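Local coordinates for pyruvate carboxylase protein (Rhizobium etli, PDB 2QF7), which is a large multidomain enzyme of the biotin-dependent carboxylase family, combining biotin carboxylase, TIM-barrel and biotin-carrier-type domains in one chain, at residues A576-A579 with G580-H584; E368-E371 with H372-P376. All blocks are in the same frame, centred on the assembly; numbering follows the deposited sequence.

Contact 1 lies inside one helix, 572-585, and is largely buried, whereas contact 2 is a surface turn closing the hairpin of strands 359-369 and 375-380. The two share no secondary-structure element and sit on opposite sides of the chain's centre, with their own centres about 48 Å apart. In contact 1, helical backbone bonds and aliphatic-aromatic packing on the buried side are joined by two waters that bridge turns of the helix. Contact 2 relies on turn geometry: a single carbonyl oxygen gathers two backbone donors, an aspartate side chain braces the turn, and a proline packs over a phenylalanine that also pairs with a ring of a neighbouring helix.

Contact 1: A576-A579 with G580-H584; sequences ARIA and GTYSH
Ile-578 packs against Tyr-582 one helical turn on, its methyl CG2 lying in the plane of the aromatic ring, at the edge, 3.9 Å from CE1. The other branch runs between two neighbours. With CG1 anti to the backbone N (chi1 -160°), that carbon lies between Tyr-582 and Thr-581, and its end, CD1, turns to CB of Thr-581 at 3.7 Å. Beside these side chains, the carbonyl oxygen of Ile-578 receives N of Tyr-582 at 3.2 Å in a nearly straight bond (167° at the hydrogen), and takes a weak, bent one from N of Thr-581 as well. Ala-579 O accepts from Ser-583 N at 3.0 Å, continuing the pattern. All of this belongs to helix 572-585, which lies in the connection between the first two parallel strands, 552-555 and 591-596, of the closed eight-stranded TIM barrel. Just upstream the helix is opened by solvent: one water stands 2.7 Å from Ala-576 O, to which it donates, and 2.9 Å from Gly-580 N, from which it accepts, taking the place of the direct bond. A second water donates to Arg-577 O and lies 2.8 Å from OG1 of Thr-581, a hydroxyl held beside its own backbone N (chi1 -56°). On Gly-580 O two donors of His-584 converge from opposite faces of the carbonyl plane, the backbone N and the ring ND1, the latter at 2.8 Å with the oxygen close to the imidazole plane. Farther out, Tyr-582 OH is hydrogen-bonded to Asp-555 OD2 and Trp-825 NE1, which fix the far end of the ring, and Ser-583 OG is bonded to Asn-624. Ile-578 also touches Met-558 of helix 557-566 and Tyr-824 of helix 815-829.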
ATOM      1  N   ALA A 576      36.283 -12.313  -7.031  1.00 23.19           N
ATOM      2  CA  ALA A 576      36.891 -13.425  -6.317  1.00 24.32           C
ATOM      3  C   ALA A 576      36.457 -14.754  -6.928  1.00 24.79           C
ATOM      4  O   ALA A 576      37.244 -15.698  -6.940  1.00 24.37           O
ATOM      5  CB  ALA A 576      36.517 -13.385  -4.817  1.00 24.48           C
ATOM      6  N   ARG A 577      35.230 -14.832  -7.456  1.00 24.74           N
ATOM      7  CA  ARG A 577      34.699 -16.101  -7.928  1.00 25.73           C
ATOM      8  C   ARG A 577      35.364 -16.612  -9.186  1.00 25.27           C
ATOM      9  O   ARG A 577      35.324 -17.790  -9.454  1.00 24.16           O
ATOM     10  CB  ARG A 577      33.189 -16.054  -8.123  1.00 26.65           C
ATOM     11  CG  ARG A 577      32.446 -16.425  -6.802  1.00 32.44           C
ATOM     12  CD  ARG A 577      31.008 -15.982  -6.917  1.00 36.16           C
ATOM     13  NE  ARG A 577      30.246 -16.700  -7.935  1.00 39.50           N
ATOM     14  CZ  ARG A 577      29.581 -17.830  -7.679  1.00 44.91           C
ATOM     15  NH1 ARG A 577      29.627 -18.363  -6.448  1.00 46.09           N
ATOM     16  NH2 ARG A 577      28.865 -18.429  -8.635  1.00 43.82           N
ATOM     17  N   ILE A 578      35.976 -15.728  -9.951  1.00 23.78           N
ATOM     18  CA  ILE A 578      36.677 -16.160 -11.153  1.00 24.09           C
ATOM     19  C   ILE A 578      38.215 -16.294 -10.964  1.00 24.07           C
ATOM     20  O   ILE A 578      38.885 -16.754 -11.868  1.00 23.74           O
ATOM     21  CB  ILE A 578      36.349 -15.171 -12.352  1.00 22.86           C
ATOM     22  CG1 ILE A 578      36.622 -15.787 -13.766  1.00 22.66           C
ATOM     23  CG2 ILE A 578      37.028 -13.790 -12.128  1.00 20.79           C
ATOM     24  CD1 ILE A 578      35.701 -16.968 -14.093  1.00 22.88           C
ATOM     25  N   ALA A 579      38.792 -15.880  -9.826  1.00 23.89           N
ATOM     26  CA  ALA A 579      40.266 -15.914  -9.722  1.00 23.77           C
ATOM     27  C   ALA A 579      40.887 -17.331  -9.877  1.00 23.15           C
ATOM     28  O   ALA A 579      41.937 -17.469 -10.504  1.00 22.85           O
ATOM     29  CB  ALA A 579      40.775 -15.243  -8.418  1.00 23.45           C
ATOM     30  N   GLY A 580      40.240 -18.341  -9.271  1.00 23.94           N
ATOM     31  CA  GLY A 580      40.591 -19.768  -9.437  1.00 23.12           C
ATOM     32  C   GLY A 580      40.667 -20.184 -10.886  1.00 23.62           C
ATOM     33  O   GLY A 580      41.543 -20.963 -11.279  1.00 23.40           O
ATOM     34  N   THR A 581      39.719 -19.678 -11.697  1.00 23.16           N
ATOM     35  CA  THR A 581      39.624 -20.017 -13.096  1.00 21.94           C
ATOM     36  C   THR A 581      40.834 -19.489 -13.846  1.00 22.62           C
ATOM     37  O   THR A 581      41.466 -20.237 -14.622  1.00 22.91           O
ATOM     38  CB  THR A 581      38.274 -19.569 -13.721  1.00 22.39           C
ATOM     39  OG1 THR A 581      37.200 -20.156 -12.961  1.00 23.08           O
ATOM     40  CG2 THR A 581      38.166 -20.104 -15.161  1.00 20.19           C
ATOM     41  N   TYR A 582      41.174 -18.230 -13.599  1.00 21.03           N
ATOM     42  CA  TYR A 582      42.397 -17.651 -14.149  1.00 21.32           C
ATOM     43  C   TYR A 582      43.626 -18.461 -13.745  1.00 20.67           C
ATOM     44  O   TYR A 582      44.456 -18.787 -14.575  1.00 22.38           O
ATOM     45  CB  TYR A 582      42.594 -16.231 -13.614  1.00 21.63           C
ATOM     46  CG  TYR A 582      41.877 -15.147 -14.385  1.00 22.88           C
ATOM     47  CD1 TYR A 582      40.629 -14.670 -13.967  1.00 24.46           C
ATOM     48  CD2 TYR A 582      42.495 -14.531 -15.473  1.00 23.24           C
ATOM     49  CE1 TYR A 582      39.988 -13.614 -14.665  1.00 22.08           C
ATOM     50  CE2 TYR A 582      41.864 -13.511 -16.165  1.00 22.43           C
ATOM     51  CZ  TYR A 582      40.633 -13.058 -15.755  1.00 22.35           C
ATOM     52  OH  TYR A 582      40.084 -12.032 -16.474  1.00 23.83           O
ATOM     53  N   SER A 583      43.720 -18.803 -12.456  1.00 22.86           N
ATOM     54  CA  SER A 583      44.859 -19.564 -11.910  1.00 22.73           C
ATOM     55  C   SER A 583      45.055 -20.891 -12.677  1.00 22.75           C
ATOM     56  O   SER A 583      46.178 -21.247 -13.022  1.00 22.08           O
ATOM     57  CB  SER A 583      44.632 -19.831 -10.407  1.00 22.47           C
ATOM     58  OG  SER A 583      45.793 -20.383  -9.801  1.00 24.69           O
ATOM     59  N   HIS A 584      43.961 -21.625 -12.926  1.00 22.93           N
ATOM     60  CA  HIS A 584      44.040 -22.938 -13.560  1.00 23.54           C
ATOM     61  C   HIS A 584      44.143 -22.827 -15.059  1.00 23.88           C
ATOM     62  O   HIS A 584      44.804 -23.668 -15.664  1.00 23.91           O
ATOM     63  CB  HIS A 584      42.800 -23.794 -13.265  1.00 23.67           C
ATOM     64  CG  HIS A 584      42.785 -24.359 -11.871  1.00 26.65           C
ATOM     65  ND1 HIS A 584      42.512 -23.590 -10.756  1.00 29.75           N
ATOM     66  CD2 HIS A 584      43.095 -25.597 -11.405  1.00 26.55           C
ATOM     67  CE1 HIS A 584      42.588 -24.351  -9.670  1.00 32.63           C
ATOM     68  NE2 HIS A 584      42.924 -25.573 -10.036  1.00 28.06           N
TER
HETATM   69  O   HOH W   1      38.195 -18.230  -7.186  1.00 24.17           O
HETATM   70  O   HOH W   2      37.169 -19.553 -10.265  1.00 15.83           O

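Contact 2: E368-E371 with H372-P376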
ATOM      1  N   GLU A 368      17.390 -16.773  32.398  1.00 24.23           N
ATOM      2  CA  GLU A 368      18.311 -15.921  33.141  1.00 25.83           C
ATOM      3  C   GLU A 368      19.485 -15.462  32.291  1.00 27.34           C
ATOM      4  O   GLU A 368      20.296 -16.273  31.838  1.00 26.81           O
ATOM      5  CB  GLU A 368      18.822 -16.594  34.412  1.00 26.74           C
ATOM      6  CG  GLU A 368      17.737 -16.962  35.395  1.00 28.08           C
ATOM      7  CD  GLU A 368      18.219 -18.010  36.390  1.00 32.81           C
ATOM      8  OE1 GLU A 368      18.552 -19.151  35.975  1.00 28.05           O
ATOM      9  OE2 GLU A 368      18.258 -17.679  37.598  1.00 36.31           O
ATOM     10  N   ASP A 369      19.574 -14.141  32.105  1.00 28.03           N
ATOM     11  CA  ASP A 369      20.493 -13.553  31.139  1.00 29.42           C
ATOM     12  C   ASP A 369      21.854 -13.177  31.736  1.00 30.28           C
ATOM     13  O   ASP A 369      21.949 -12.207  32.493  1.00 30.36           O
ATOM     14  CB  ASP A 369      19.826 -12.361  30.432  1.00 29.34           C
ATOM     15  CG  ASP A 369      20.517 -11.986  29.127  1.00 30.89           C
ATOM     16  OD1 ASP A 369      21.655 -12.439  28.879  1.00 31.63           O
ATOM     17  OD2 ASP A 369      19.910 -11.231  28.341  1.00 33.14           O
ATOM     18  N   PRO A 370      22.918 -13.939  31.383  1.00 31.09           N
ATOM     19  CA  PRO A 370      24.269 -13.645  31.905  1.00 32.33           C
ATOM     20  C   PRO A 370      24.799 -12.264  31.461  1.00 33.80           C
ATOM     21  O   PRO A 370      25.819 -11.781  31.968  1.00 33.36           O
ATOM     22  CB  PRO A 370      25.139 -14.767  31.313  1.00 32.11           C
ATOM     23  CG  PRO A 370      24.155 -15.854  30.844  1.00 31.58           C
ATOM     24  CD  PRO A 370      22.908 -15.102  30.468  1.00 30.50           C
ATOM     25  N   GLU A 371      24.101 -11.662  30.505  1.00 35.46           N
ATOM     26  CA  GLU A 371      24.465 -10.367  29.945  1.00 37.60           C
ATOM     27  C   GLU A 371      23.732  -9.258  30.712  1.00 37.58           C
ATOM     28  O   GLU A 371      24.062  -8.073  30.572  1.00 38.24           O
ATOM     29  CB  GLU A 371      24.056 -10.345  28.469  1.00 38.25           C
ATOM     30  CG  GLU A 371      25.134  -9.924  27.499  1.00 41.93           C
ATOM     31  CD  GLU A 371      24.933 -10.531  26.108  1.00 45.97           C
ATOM     32  OE1 GLU A 371      25.896 -10.508  25.304  1.00 48.89           O
ATOM     33  OE2 GLU A 371      23.821 -11.033  25.816  1.00 46.65           O
ATOM     34  N   HIS A 372      22.745  -9.660  31.516  1.00 37.33           N
ATOM     35  CA  HIS A 372      21.912  -8.754  32.308  1.00 37.36           C
ATOM     36  C   HIS A 372      21.758  -9.195  33.752  1.00 36.71           C
ATOM     37  O   HIS A 372      20.649  -9.203  34.278  1.00 36.67           O
ATOM     38  CB  HIS A 372      20.519  -8.625  31.695  1.00 37.73           C
ATOM     39  CG  HIS A 372      20.435  -7.592  30.628  1.00 39.83           C
ATOM     40  ND1 HIS A 372      20.311  -6.247  30.907  1.00 42.63           N
ATOM     41  CD2 HIS A 372      20.485  -7.700  29.278  1.00 42.11           C
ATOM     42  CE1 HIS A 372      20.272  -5.570  29.770  1.00 44.19           C
ATOM     43  NE2 HIS A 372      20.384  -6.428  28.766  1.00 42.77           N
ATOM     44  N   ASN A 373      22.863  -9.587  34.380  1.00 37.04           N
ATOM     45  CA  ASN A 373      22.885  -9.949  35.802  1.00 37.10           C
ATOM     46  C   ASN A 373      21.919 -11.057  36.199  1.00 36.63           C
ATOM     47  O   ASN A 373      21.447 -11.113  37.335  1.00 36.40           O
ATOM     48  CB  ASN A 373      22.694  -8.691  36.673  1.00 37.77           C
ATOM     49  CG  ASN A 373      23.837  -7.710  36.513  1.00 39.16           C
ATOM     50  OD1 ASN A 373      24.979  -8.034  36.844  1.00 43.01           O
ATOM     51  ND2 ASN A 373      23.548  -6.518  35.981  1.00 39.64           N
ATOM     52  N   PHE A 374      21.632 -11.939  35.237  1.00 36.52           N
ATOM     53  CA  PHE A 374      20.785 -13.129  35.432  1.00 35.60           C
ATOM     54  C   PHE A 374      19.334 -12.810  35.734  1.00 34.57           C
ATOM     55  O   PHE A 374      18.589 -13.634  36.258  1.00 34.32           O
ATOM     56  CB  PHE A 374      21.408 -14.126  36.421  1.00 36.58           C
ATOM     57  CG  PHE A 374      22.635 -14.785  35.874  1.00 38.23           C
ATOM     58  CD1 PHE A 374      22.547 -16.023  35.251  1.00 39.12           C
ATOM     59  CD2 PHE A 374      23.865 -14.133  35.907  1.00 40.89           C
ATOM     60  CE1 PHE A 374      23.667 -16.617  34.702  1.00 40.19           C
ATOM     61  CE2 PHE A 374      25.009 -14.728  35.352  1.00 41.24           C
ATOM     62  CZ  PHE A 374      24.901 -15.969  34.757  1.00 39.89           C
ATOM     63  N   ILE A 375      18.932 -11.601  35.361  1.00 32.88           N
ATOM     64  CA  ILE A 375      17.537 -11.235  35.394  1.00 31.43           C
ATOM     65  C   ILE A 375      16.843 -12.142  34.355  1.00 29.93           C
ATOM     66  O   ILE A 375      17.330 -12.247  33.223  1.00 29.06           O
ATOM     67  CB  ILE A 375      17.373  -9.701  35.129  1.00 31.72           C
ATOM     68  CG1 ILE A 375      17.930  -8.908  36.323  1.00 31.82           C
ATOM     69  CG2 ILE A 375      15.919  -9.357  34.946  1.00 32.06           C
ATOM     70  CD1 ILE A 375      18.603  -7.573  35.991  1.00 32.04           C
ATOM     71  N   PRO A 376      15.768 -12.864  34.752  1.00 28.77           N
ATOM     72  CA  PRO A 376      15.100 -13.676  33.750  1.00 28.52           C
ATOM     73  C   PRO A 376      14.474 -12.836  32.651  1.00 28.59           C
ATOM     74  O   PRO A 376      13.857 -11.803  32.932  1.00 28.34           O
ATOM     75  CB  PRO A 376      14.018 -14.414  34.540  1.00 28.32           C
ATOM     76  CG  PRO A 376      14.431 -14.334  35.949  1.00 29.30           C
ATOM     77  CD  PRO A 376      15.139 -13.032  36.077  1.00 28.71           C
TER
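Pro-370 sits over one face of the Phe-374 ring, its CA 3.9 Å from the ring centroid and 19° off the normal, a CH-pi contact displaced toward the rim. The pyrrolidine and the phenyl group cross at about a right angle, and Pro-370 CB reaches CZ of Phe-374 at 3.7 Å. At the edge of the same ring, near its plane, CB of Glu-368 approaches CD1 of Phe-374 to 3.9 Å. The ring also makes an edge-to-face pair with Phe-448 of helix 446-453, a helix that Pro-370 touches too, so this side of the turn packs on helix 446-453. Backbone hydrogen bonds centre on Asp-369 O, which accepts from His-372 N at 2.8 Å and from Phe-374 N, also at 2.8 Å; the two donors arrive from opposite faces of the carbonyl plane. Asp-369 N in turn donates to Ile-375 O at 3.1 Å. These bonds tie off the beta hairpin of strands 359-369 and 375-380 in the biotin carboxylase C-terminal domain, its end formed by a type I turn from Asp-369 to His-372 that runs directly into a type I' turn from His-372 to Ile-375. Asn-373 and Phe-374 both take left-handed backbone conformations in the second turn, which Ile-375 N closes by donating to His-372 O. Side-chain polar contacts begin with an Asx turn: because CG of Asp-369 is anti to its backbone nitrogen (chi1 -161°), OD1 can accept from Glu-371 N at 3.0 Å, met from above the carboxylate plane. The other oxygen, OD2, lies at the edge of the imidazole, 3.7 Å from CD2 of His-372. Glu-368 turns its OE1 to the hydroxyl of Thr-366.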